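Local coordinates for cohesin (Archaeoglobus fulgidus, PDB 2XDH), which serves as a non-cellulosomal cohesin module of a larger archaeal protein, probably mediating adhesion by binding a dockerin partner, at residues A[10-13]-A[14-18]. Sequence-based numbering, arbitrary orientation.
Sequences AEAP and QGSDI
A type II beta turn, Pro13 to Ser16, carries the chain from strand 3-12 into strand 17-38 and illustrates how a serine at the last position can fasten such a bend. The turn's own bond, Ser16 N to Pro13 O, is weak at 3.4 Å, but the same carbonyl oxygen accepts a second one from Ser16 OG at 3.0 Å. With chi1 at 71°, OG sits between the backbone N and the carbonyl carbon, which swings the hydroxyl inward across the bend. It meets Pro13 O at a C=O...OG angle of 142°, tilted 18° from the carbonyl plane. Ser16 OG also lies 3.3 Å from Pro13 CD and from Ala12 CB. Replacing Ser16 by alanine removes the hydroxyl and is likely to cost Pro13 O its shorter bond, leaving the turn less firmly closed. Gly15 takes the third position, where a side chain would crowd the preceding carbonyl. Beyond the turn, the CG2 branch of Ile18 presses tightly on Ala12 CB at 3.4 Å, while its CD1 reaches Ala10 CB. Further out, Ile18 touches Phe89 of strand 82-91 and Phe149 of strand 142-151, and Ala10 and Ala12 hydrogen-bond through their backbones to strand 142-151.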
loop_
_atom_site.group_PDB
_atom_site.type_symbol
_atom_site.label_atom_id
_atom_site.label_comp_id
_atom_site.label_asym_id
_atom_site.label_seq_id
_atom_site.Cartn_x
_atom_site.Cartn_y
_atom_site.Cartn_z
ATOM N N ALA A 10 -32.107 -7.481 2.252
ATOM C CA ALA A 10 -33.288 -6.659 2.474
ATOM C C ALA A 10 -34.535 -7.496 2.615
ATOM O O ALA A 10 -34.555 -8.682 2.271
ATOM C CB ALA A 10 -33.460 -5.631 1.340
ATOM N N GLU A 11 -35.580 -6.865 3.132
ATOM C CA GLU A 11 -36.879 -7.498 3.221
ATOM C C GLU A 11 -37.948 -6.422 3.062
ATOM O O GLU A 11 -37.775 -5.302 3.535
ATOM C CB GLU A 11 -37.037 -8.198 4.564
ATOM C CG GLU A 11 -36.958 -7.259 5.751
ATOM C CD GLU A 11 -36.850 -8.008 7.074
ATOM O OE1 GLU A 11 -35.864 -8.752 7.252
ATOM O OE2 GLU A 11 -37.746 -7.859 7.930
ATOM N N ALA A 12 -39.046 -6.769 2.402
ATOM C CA ALA A 12 -40.127 -5.819 2.145
ATOM C C ALA A 12 -41.354 -6.548 1.618
ATOM O O ALA A 12 -41.242 -7.675 1.140
ATOM C CB ALA A 12 -39.670 -4.775 1.159
ATOM N N PRO A 13 -42.538 -5.908 1.707
ATOM C CA PRO A 13 -43.781 -6.534 1.247
ATOM C C PRO A 13 -43.941 -6.381 -0.254
ATOM O O PRO A 13 -43.230 -5.584 -0.863
ATOM C CB PRO A 13 -44.879 -5.716 1.952
ATOM C CG PRO A 13 -44.158 -4.695 2.813
ATOM C CD PRO A 13 -42.781 -4.562 2.246
ATOM N N GLN A 14 -44.866 -7.134 -0.837
ATOM C CA GLN A 14 -45.208 -6.963 -2.241
ATOM C C GLN A 14 -45.636 -5.522 -2.484
ATOM O O GLN A 14 -46.306 -4.911 -1.645
ATOM C CB GLN A 14 -46.337 -7.914 -2.643
ATOM C CG GLN A 14 -46.071 -9.383 -2.344
ATOM C CD GLN A 14 -46.365 -9.761 -0.896
ATOM O OE1 GLN A 14 -46.689 -8.906 -0.070
ATOM N NE2 GLN A 14 -46.260 -11.049 -0.586
ATOM N N GLY A 15 -45.240 -4.975 -3.629
ATOM C CA GLY A 15 -45.685 -3.652 -4.032
ATOM C C GLY A 15 -44.780 -2.512 -3.607
ATOM O O GLY A 15 -44.964 -1.373 -4.029
ATOM N N SER A 16 -43.792 -2.802 -2.769
ATOM C CA SER A 16 -42.933 -1.735 -2.285
ATOM C C SER A 16 -41.629 -1.704 -3.061
ATOM O O SER A 16 -41.241 -2.691 -3.685
ATOM C CB SER A 16 -42.655 -1.893 -0.789
ATOM O OG SER A 16 -41.804 -2.998 -0.543
ATOM N N ASP A 17 -40.963 -0.559 -3.036
ATOM C CA ASP A 17 -39.636 -0.462 -3.611
ATOM C C ASP A 17 -38.602 -0.645 -2.509
ATOM O O ASP A 17 -38.829 -0.266 -1.355
ATOM C CB ASP A 17 -39.441 0.881 -4.305
ATOM C CG ASP A 17 -40.466 1.124 -5.389
ATOM O OD1 ASP A 17 -40.812 2.300 -5.625
ATOM O OD2 ASP A 17 -40.929 0.139 -6.001
ATOM N N ILE A 18 -37.474 -1.251 -2.865
ATOM C CA ILE A 18 -36.344 -1.367 -1.956
ATOM C C ILE A 18 -35.088 -0.867 -2.644
ATOM O O ILE A 18 -34.987 -0.880 -3.871
ATOM C CB ILE A 18 -36.085 -2.821 -1.525
ATOM C CG1 ILE A 18 -35.737 -3.683 -2.741
ATOM C CG2 ILE A 18 -37.269 -3.379 -0.781
ATOM C CD1 ILE A 18 -35.282 -5.082 -2.391
#